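Local coordinates for protein endonuclease NucS (Pyrococcus abyssi, PDB 2VLD) that cleaves single-stranded 3' and 5' extremities of branched DNA structures as a homodimeric endonuclease that also binds single-stranded DNA and interacts with PCNA, at residues A[31-36]-A[102-107]; A[159-164]-A[171-176]; A[167-172]-A[200-205]. The protein carries 2 engineered substitutions. One frame throughout, in Å; residues are numbered along the deposited sequence.

Following the chain from the N terminus, contact 1 joins the long strand 28-40 to strands 98-104 and 106-113, closing a large, strand-rich loop within the PH-like domain before the other contacts begin. Contact 2 then closes the short hairpin between strands 157-164 and 170-175 in the nuclease domain. Contact 3 takes up the second of these strands and pairs it with strand 203-209 beyond helix 182-199. Contacts 2 and 3 therefore share V171 and V172 and build three successive strands of one mixed sheet, their centres about 11 Å apart. Contact 1 lies on the other side of the chain's centre, its nearest atoms about 31 Å from contact 2.

Contact 1 (A[31-36]-A[102-107])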
loop_
_atom_site.group_PDB
_atom_site.type_symbol
_atom_site.label_atom_id
_atom_site.label_comp_id
_atom_site.label_asym_id
_atom_site.label_seq_id
_atom_site.Cartn_x
_atom_site.Cartn_y
_atom_site.Cartn_z
ATOM N N ILE A 31 10.490 3.402 -1.772
ATOM C CA ILE A 31 11.080 4.429 -2.601
ATOM C C ILE A 31 10.018 5.467 -2.946
ATOM O O ILE A 31 8.890 5.132 -3.321
ATOM C CB ILE A 31 11.673 3.818 -3.883
ATOM C CG1 ILE A 31 12.816 2.862 -3.531
ATOM C CG2 ILE A 31 12.179 4.903 -4.809
ATOM C CD1 ILE A 31 13.005 1.708 -4.529
ATOM N N PHE A 32 10.378 6.732 -2.793
ATOM C CA PHE A 32 9.609 7.829 -3.355
ATOM C C PHE A 32 10.371 8.303 -4.583
ATOM O O PHE A 32 11.551 8.659 -4.489
ATOM C CB PHE A 32 9.481 8.945 -2.331
ATOM C CG PHE A 32 9.103 8.462 -0.983
ATOM C CD1 PHE A 32 10.025 7.780 -0.194
ATOM C CD2 PHE A 32 7.819 8.671 -0.498
ATOM C CE1 PHE A 32 9.676 7.307 1.061
ATOM C CE2 PHE A 32 7.450 8.202 0.761
ATOM C CZ PHE A 32 8.380 7.520 1.546
ATOM N N ALA A 33 9.709 8.291 -5.734
ATOM C CA ALA A 33 10.395 8.560 -6.997
ATOM C C ALA A 33 9.468 8.994 -8.113
ATOM O O ALA A 33 8.352 8.492 -8.242
ATOM C CB ALA A 33 11.190 7.323 -7.446
ATOM N N ARG A 34 9.947 9.938 -8.921
ATOM C CA ARG A 34 9.370 10.179 -10.237
ATOM C C ARG A 34 9.919 9.051 -11.082
ATOM O O ARG A 34 11.103 8.704 -10.989
ATOM C CB ARG A 34 9.766 11.540 -10.793
ATOM C CG ARG A 34 9.061 11.897 -12.107
ATOM C CD ARG A 34 9.195 13.392 -12.464
ATOM N NE ARG A 34 8.066 14.157 -11.928
ATOM C CZ ARG A 34 7.040 14.606 -12.655
ATOM N NH1 ARG A 34 6.991 14.393 -13.967
ATOM N NH2 ARG A 34 6.060 15.282 -12.066
ATOM N N CYS A 35 9.047 8.448 -11.875
ATOM C CA CYS A 35 9.370 7.198 -12.535
ATOM C C CYS A 35 8.335 6.964 -13.584
ATOM O O CYS A 35 7.385 7.737 -13.708
ATOM C CB CYS A 35 9.299 6.038 -11.525
ATOM S SG CYS A 35 7.668 5.829 -10.708
ATOM N N LYS A 36 8.514 5.891 -14.340
ATOM C CA LYS A 36 7.409 5.343 -15.103
ATOM C C LYS A 36 7.323 3.838 -14.916
ATOM O O LYS A 36 8.244 3.217 -14.378
ATOM C CB LYS A 36 7.403 5.788 -16.577
ATOM C CG LYS A 36 8.750 5.986 -17.229
ATOM C CD LYS A 36 8.680 7.054 -18.333
ATOM C CE LYS A 36 8.433 6.461 -19.729
ATOM N NZ LYS A 36 8.529 7.521 -20.788
ATOM N N VAL A 102 9.773 -0.538 -12.743
ATOM C CA VAL A 102 9.752 0.857 -12.380
ATOM C C VAL A 102 11.011 1.441 -12.983
ATOM O O VAL A 102 12.103 1.217 -12.466
ATOM C CB VAL A 102 9.768 1.040 -10.837
ATOM C CG1 VAL A 102 9.935 2.499 -10.465
ATOM C CG2 VAL A 102 8.490 0.494 -10.230
ATOM N N GLU A 103 10.885 2.162 -14.091
ATOM C CA GLU A 103 12.059 2.856 -14.605
ATOM C C GLU A 103 12.181 4.174 -13.870
ATOM O O GLU A 103 11.362 5.068 -14.033
ATOM C CB GLU A 103 12.063 2.998 -16.141
ATOM C CG GLU A 103 11.573 4.312 -16.714
ATOM C CD GLU A 103 11.797 4.408 -18.213
ATOM O OE1 GLU A 103 10.839 4.157 -18.981
ATOM O OE2 GLU A 103 12.934 4.720 -18.629
ATOM N N ILE A 104 13.189 4.254 -13.019
ATOM C CA ILE A 104 13.384 5.416 -12.170
ATOM C C ILE A 104 13.898 6.579 -12.993
ATOM O O ILE A 104 14.909 6.467 -13.678
ATOM C CB ILE A 104 14.367 5.114 -11.026
ATOM C CG1 ILE A 104 13.894 3.877 -10.250
ATOM C CG2 ILE A 104 14.548 6.352 -10.146
ATOM C CD1 ILE A 104 14.591 3.663 -8.938
ATOM N N ILE A 105 13.179 7.688 -12.932
ATOM C CA ILE A 105 13.575 8.905 -13.609
ATOM C C ILE A 105 14.370 9.783 -12.648
ATOM O O ILE A 105 15.401 10.357 -13.002
ATOM C CB ILE A 105 12.332 9.652 -14.115
ATOM C CG1 ILE A 105 11.833 8.972 -15.389
ATOM C CG2 ILE A 105 12.623 11.150 -14.335
ATOM C CD1 ILE A 105 10.531 9.502 -15.901
ATOM N N GLU A 106 13.883 9.844 -11.417
ATOM C CA GLU A 106 14.335 10.802 -10.443
ATOM C C GLU A 106 13.979 10.221 -9.073
ATOM O O GLU A 106 12.815 10.261 -8.666
ATOM C CB GLU A 106 13.624 12.135 -10.708
ATOM C CG GLU A 106 13.644 13.147 -9.575
ATOM C CD GLU A 106 14.911 13.978 -9.515
ATOM O OE1 GLU A 106 15.732 13.902 -10.455
ATOM O OE2 GLU A 106 15.079 14.717 -8.520
ATOM N N PRO A 107 14.971 9.631 -8.380
ATOM C CA PRO A 107 14.681 9.049 -7.072
ATOM C C PRO A 107 14.773 10.095 -5.965
ATOM O O PRO A 107 15.875 10.499 -5.590
ATOM C CB PRO A 107 15.765 7.974 -6.916
ATOM C CG PRO A 107 16.893 8.403 -7.827
ATOM C CD PRO A 107 16.388 9.467 -8.763
#
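K36 and E103 run alongside one another and point the same way, the E103 chain extended beyond CG (chi2 172°) and the K36 chain bending at its third torsion (chi3 -94°), which leaves K36 CE 3.4 Å from E103 OE1. The same oxygen, E103 OE1, lies 3.3 Å from K36 CG, against the aliphatic part of the lysine. The charged ends stay apart: K36 NZ and E103 OE1 are separated by 4.5 Å, beyond a salt bridge, and OE1 is hydrogen-bonded to H38 NE2. Further along, K36 CD passes I105 CD1 at 3.9 Å, the two chains slanting across each other. Beneath this pair, the backbones of K36 and E103 exchange two hydrogen bonds, K36 N to E103 O and E103 N to K36 O.

A classic beta bulge interrupts the antiparallel pairing at R34. Its carbonyl oxygen accepts from both I105 N and E106 N, each 3.0 Å from R34 O and both on the same face of the carbonyl plane, with E106 N lying 35° out of it. R34 N returns a bond to E106 O, while the register slips by one residue before C35. The chain turns a corner at I105, and strands 98-104 and 106-113 both pair with the long strand 28-40 in the PH-like domain, the region that contains the single-stranded DNA site.

A33, C35 and I104 share a face of the sheet, where the cross-strand side-chain contacts are mainly apolar. C35 CB also meets V102 CG1 at 3.7 Å, and the same valine packs against F62 and I64. On the other face, R34 CB touches E106 CB at 3.9 Å before the arginine chain leads away to a salt bridge from NH2 to E116 of the second subunit. The ring of F32 meets F113 of that subunit nearly perpendicularly.

Contact 2 (A[159-164]-A[171-176])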
loop_
_atom_site.group_PDB
_atom_site.type_symbol
_atom_site.label_atom_id
_atom_site.label_comp_id
_atom_site.label_asym_id
_atom_site.label_seq_id
_atom_site.Cartn_x
_atom_site.Cartn_y
_atom_site.Cartn_z
ATOM N N VAL A 159 -19.888 -1.372 21.498
ATOM C CA VAL A 159 -19.810 -1.543 22.933
ATOM C C VAL A 159 -19.774 -3.037 23.234
ATOM O O VAL A 159 -20.612 -3.774 22.750
ATOM C CB VAL A 159 -21.039 -0.859 23.603
ATOM C CG1 VAL A 159 -21.188 -1.266 25.061
ATOM C CG2 VAL A 159 -20.944 0.662 23.467
ATOM N N ASP A 160 -18.806 -3.480 24.032
ATOM C CA ASP A 160 -18.616 -4.920 24.311
ATOM C C ASP A 160 -19.873 -5.586 24.855
ATOM O O ASP A 160 -20.422 -6.484 24.227
ATOM C CB ASP A 160 -17.428 -5.135 25.263
ATOM C CG ASP A 160 -16.091 -4.744 24.630
ATOM O OD1 ASP A 160 -16.064 -4.578 23.391
ATOM O OD2 ASP A 160 -15.065 -4.607 25.346
ATOM N N VAL A 161 -20.303 -5.136 26.036
ATOM C CA VAL A 161 -21.615 -5.433 26.594
ATOM C C VAL A 161 -22.325 -4.105 26.947
ATOM O O VAL A 161 -21.701 -3.164 27.445
ATOM C CB VAL A 161 -21.497 -6.292 27.848
ATOM C CG1 VAL A 161 -22.855 -6.427 28.547
ATOM C CG2 VAL A 161 -20.939 -7.663 27.501
HETATM N N MSE A 162 -23.619 -4.031 26.659
HETATM C CA MSE A 162 -24.439 -2.904 27.081
HETATM C C MSE A 162 -25.635 -3.453 27.827
HETATM O O MSE A 162 -26.198 -4.492 27.448
HETATM C CB MSE A 162 -24.884 -2.052 25.897
HETATM C CG MSE A 162 -25.626 -0.797 26.293
HETATM SE SE MSE A 162 -25.917 0.383 24.749
HETATM C CE MSE A 162 -27.858 0.332 24.602
ATOM N N GLY A 163 -25.991 -2.767 28.905
ATOM C CA GLY A 163 -27.118 -3.156 29.718
ATOM C C GLY A 163 -27.755 -1.992 30.432
ATOM O O GLY A 163 -27.553 -0.827 30.080
ATOM N N VAL A 164 -28.528 -2.330 31.453
ATOM C CA VAL A 164 -29.248 -1.355 32.236
ATOM C C VAL A 164 -29.062 -1.760 33.695
ATOM O O VAL A 164 -29.058 -2.960 34.011
ATOM C CB VAL A 164 -30.728 -1.306 31.771
ATOM C CG1 VAL A 164 -31.655 -2.133 32.675
ATOM C CG2 VAL A 164 -31.205 0.131 31.657
ATOM N N VAL A 171 -25.848 1.150 31.162
ATOM C CA VAL A 171 -24.513 0.789 31.583
ATOM C C VAL A 171 -23.746 0.246 30.398
ATOM O O VAL A 171 -24.149 -0.741 29.771
ATOM C CB VAL A 171 -24.530 -0.259 32.710
ATOM C CG1 VAL A 171 -23.130 -0.835 32.949
ATOM C CG2 VAL A 171 -25.093 0.344 33.988
ATOM N N VAL A 172 -22.633 0.909 30.104
ATOM C CA VAL A 172 -21.665 0.450 29.121
ATOM C C VAL A 172 -20.565 -0.360 29.806
ATOM O O VAL A 172 -19.976 0.110 30.772
ATOM C CB VAL A 172 -21.058 1.661 28.403
ATOM C CG1 VAL A 172 -19.825 1.275 27.615
ATOM C CG2 VAL A 172 -22.067 2.245 27.501
ATOM N N LEU A 173 -20.304 -1.572 29.323
ATOM C CA LEU A 173 -19.131 -2.356 29.761
ATOM C C LEU A 173 -18.083 -2.455 28.654
ATOM O O LEU A 173 -18.394 -2.811 27.516
ATOM C CB LEU A 173 -19.506 -3.776 30.189
ATOM C CG LEU A 173 -20.520 -4.084 31.284
ATOM C CD1 LEU A 173 -20.531 -5.591 31.540
ATOM C CD2 LEU A 173 -20.224 -3.322 32.562
ATOM N N GLU A 174 -16.845 -2.124 28.995
ATOM C CA GLU A 174 -15.690 -2.367 28.148
ATOM C C GLU A 174 -14.863 -3.488 28.781
ATOM O O GLU A 174 -14.342 -3.324 29.884
ATOM C CB GLU A 174 -14.867 -1.084 28.025
ATOM C CG GLU A 174 -13.662 -1.158 27.090
ATOM C CD GLU A 174 -14.044 -1.270 25.617
ATOM O OE1 GLU A 174 -15.255 -1.287 25.291
ATOM O OE2 GLU A 174 -13.125 -1.353 24.775
ATOM N N LEU A 175 -14.764 -4.624 28.093
ATOM C CA LEU A 175 -14.033 -5.788 28.615
ATOM C C LEU A 175 -12.648 -5.920 28.004
ATOM O O LEU A 175 -12.491 -6.060 26.790
ATOM C CB LEU A 175 -14.792 -7.099 28.368
ATOM C CG LEU A 175 -16.316 -7.164 28.345
ATOM C CD1 LEU A 175 -16.754 -8.547 27.940
ATOM C CD2 LEU A 175 -16.910 -6.783 29.694
ATOM N N LYS A 176 -11.639 -5.881 28.857
ATOM C CA LYS A 176 -10.284 -6.235 28.453
ATOM C C LYS A 176 -9.875 -7.468 29.252
ATOM O O LYS A 176 -10.398 -7.703 30.341
ATOM C CB LYS A 176 -9.325 -5.055 28.659
ATOM C CG LYS A 176 -9.620 -3.857 27.735
ATOM C CD LYS A 176 -8.787 -3.887 26.443
ATOM C CE LYS A 176 -9.627 -3.556 25.189
ATOM N NZ LYS A 176 -10.171 -2.157 25.089
#
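V161 and L173 lie side by side and point the same way, L173 CD1 resting 3.9 Å from V161 CB. Helix 127-136 covers this face, with A131 against V161 and I134 against L173. V172 is on the other face, with M162, and V159 reaches it from before the corner in the chain, the two valines crossing at about a right angle with their CG1 methyls in contact; L195 of helix 182-199 packs on V172. The strands are held by backbone bonds between G163 and V171 in both directions and by L173 N to V161 O at 2.8 Å; the return bond from V161 N to L173 O is weak.

Past this pairing, D160 and E174 approach at a slant, the planes of their carboxylates 18° apart and D160 OD2 3.3 Å from E174 OE1, without a bond between these acceptors. D160 OD2 takes L175 N on its anti lone pair at 2.8 Å, which ties OD2 to the neighbouring strand, while OD1 forms a salt bridge with K44 of the second subunit. E174 bends at its second torsion (chi2 69°), and OE2 receives K176 NZ at 3.1 Å as well as Q187 NE2. An alanine in place of E174 would probably leave K176 NZ without its salt-bridge mate and Q187 without this acceptor. The hairpin, with D160 at the corner of one strand, E174 near the end of the other and K176 just beyond it, is consistent with the PD-(D/E)XK nuclease signature.

Contact 3 (A[167-172]-A[200-205]); sequences DGNIVV and GENVRG
I170 and V203 pair across the two parallel strands of a beta-alpha-beta unit in which helix 182-199 connects strand 170-175 to strand 203-209. The closely joined part runs from this pair to V172 and G205. R204 N donates to I170 O at 2.8 Å and V172 N to R204 O at 2.8 Å, so that R204 grips the neighbouring strand on either side of V171. I170 CB faces V203 CG2 at 4.2 Å, while V172 CG2 reaches V203 CG1 at 4.4 Å. The connecting helix covers this face, Y199 touching I170 and V192 and K196 touching V203.

On the reverse face, R204 runs alongside V171, both pointing the same way. The arginine chain bends at its third torsion (chi3 -80°), and V171 CG2 sits over one face of the guanidinium, 4.0 Å from R204 NH2. The charged group is held by salt bridges from NH2 to E142 and D165 and from NH1 to E226, the last of these on the adjoining strand 226-229.

Toward the N-terminal ends of the strands the contact becomes looser and opens to solvent. N202, an exposed residue at the centre of an inverse gamma turn, meets N169 without a hydrogen bond between their amides, which cross at a slant with planes 66° apart. The backbone N of N169 bonds to D165 OD1. N169 OD1 lies beside the N202 side chain, nearest to CB and 3.6 Å from N202 CG.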
loop_
_atom_site.group_PDB
_atom_site.type_symbol
_atom_site.label_atom_id
_atom_site.label_comp_id
_atom_site.label_asym_id
_atom_site.label_seq_id
_atom_site.Cartn_x
_atom_site.Cartn_y
_atom_site.Cartn_z
ATOM N N ASP A 167 -31.367 1.180 38.658
ATOM C CA ASP A 167 -32.126 2.434 38.532
ATOM C C ASP A 167 -32.571 2.750 37.099
ATOM O O ASP A 167 -33.103 3.833 36.835
ATOM C CB ASP A 167 -31.304 3.615 39.081
ATOM C CG ASP A 167 -30.674 3.327 40.446
ATOM O OD1 ASP A 167 -31.204 2.482 41.209
ATOM O OD2 ASP A 167 -29.641 3.963 40.754
ATOM N N GLY A 168 -32.347 1.808 36.184
ATOM C CA GLY A 168 -32.724 1.971 34.780
ATOM C C GLY A 168 -31.747 2.780 33.943
ATOM O O GLY A 168 -32.041 3.104 32.790
ATOM N N ASN A 169 -30.594 3.116 34.522
ATOM C CA ASN A 169 -29.510 3.791 33.797
ATOM C C ASN A 169 -28.863 2.856 32.784
ATOM O O ASN A 169 -28.728 1.656 33.030
ATOM C CB ASN A 169 -28.410 4.266 34.760
ATOM C CG ASN A 169 -28.895 5.296 35.756
ATOM O OD1 ASN A 169 -29.500 6.305 35.379
ATOM N ND2 ASN A 169 -28.610 5.060 37.038
ATOM N N ILE A 170 -28.438 3.411 31.659
ATOM C CA ILE A 170 -27.694 2.632 30.679
ATOM C C ILE A 170 -26.271 2.410 31.171
ATOM O O ILE A 170 -25.589 3.350 31.578
ATOM C CB ILE A 170 -27.735 3.280 29.278
ATOM C CG1 ILE A 170 -29.083 2.972 28.629
ATOM C CG2 ILE A 170 -26.594 2.774 28.407
ATOM C CD1 ILE A 170 -29.389 3.792 27.427
ATOM N N VAL A 171 -25.848 1.150 31.162
ATOM C CA VAL A 171 -24.513 0.789 31.583
ATOM C C VAL A 171 -23.746 0.246 30.398
ATOM O O VAL A 171 -24.149 -0.741 29.771
ATOM C CB VAL A 171 -24.530 -0.259 32.710
ATOM C CG1 VAL A 171 -23.130 -0.835 32.949
ATOM C CG2 VAL A 171 -25.093 0.344 33.988
ATOM N N VAL A 172 -22.633 0.909 30.104
ATOM C CA VAL A 172 -21.665 0.450 29.121
ATOM C C VAL A 172 -20.565 -0.360 29.806
ATOM O O VAL A 172 -19.976 0.110 30.772
ATOM C CB VAL A 172 -21.058 1.661 28.403
ATOM C CG1 VAL A 172 -19.825 1.275 27.615
ATOM C CG2 VAL A 172 -22.067 2.245 27.501
ATOM N N GLY A 200 -28.918 11.239 27.710
ATOM C CA GLY A 200 -28.777 12.160 28.834
ATOM C C GLY A 200 -27.576 11.811 29.681
ATOM O O GLY A 200 -26.770 10.971 29.296
ATOM N N GLU A 201 -27.468 12.447 30.843
ATOM C CA GLU A 201 -26.285 12.328 31.691
ATOM C C GLU A 201 -26.201 10.998 32.450
ATOM O O GLU A 201 -25.149 10.666 33.006
ATOM C CB GLU A 201 -26.213 13.518 32.662
ATOM C CG GLU A 201 -24.811 13.839 33.203
ATOM C CD GLU A 201 -23.906 14.534 32.184
ATOM O OE1 GLU A 201 -24.365 14.845 31.060
ATOM O OE2 GLU A 201 -22.723 14.771 32.514
ATOM N N ASN A 202 -27.295 10.238 32.462
ATOM C CA ASN A 202 -27.346 8.992 33.231
ATOM C C ASN A 202 -26.961 7.734 32.453
ATOM O O ASN A 202 -27.793 6.865 32.162
ATOM C CB ASN A 202 -28.701 8.832 33.923
ATOM C CG ASN A 202 -28.897 9.821 35.057
ATOM O OD1 ASN A 202 -27.934 10.351 35.629
ATOM N ND2 ASN A 202 -30.150 10.071 35.392
ATOM N N VAL A 203 -25.676 7.670 32.125
ATOM C CA VAL A 203 -25.063 6.544 31.443
ATOM C C VAL A 203 -23.801 6.243 32.223
ATOM O O VAL A 203 -22.997 7.141 32.479
ATOM C CB VAL A 203 -24.684 6.904 29.983
ATOM C CG1 VAL A 203 -23.750 5.857 29.378
ATOM C CG2 VAL A 203 -25.923 7.077 29.128
ATOM N N ARG A 204 -23.621 4.989 32.611
ATOM C CA ARG A 204 -22.433 4.611 33.365
ATOM C C ARG A 204 -21.450 3.832 32.511
ATOM O O ARG A 204 -21.839 3.072 31.624
ATOM C CB ARG A 204 -22.810 3.827 34.620
ATOM C CG ARG A 204 -23.662 4.628 35.578
ATOM C CD ARG A 204 -23.495 4.172 36.993
ATOM N NE ARG A 204 -24.290 2.988 37.251
ATOM C CZ ARG A 204 -23.814 1.859 37.761
ATOM N NH1 ARG A 204 -22.541 1.749 38.100
ATOM N NH2 ARG A 204 -24.629 0.837 37.952
ATOM N N GLY A 205 -20.169 4.039 32.778
ATOM C CA GLY A 205 -19.127 3.303 32.099
ATOM C C GLY A 205 -18.346 2.472 33.087
ATOM O O GLY A 205 -17.679 3.009 33.963
#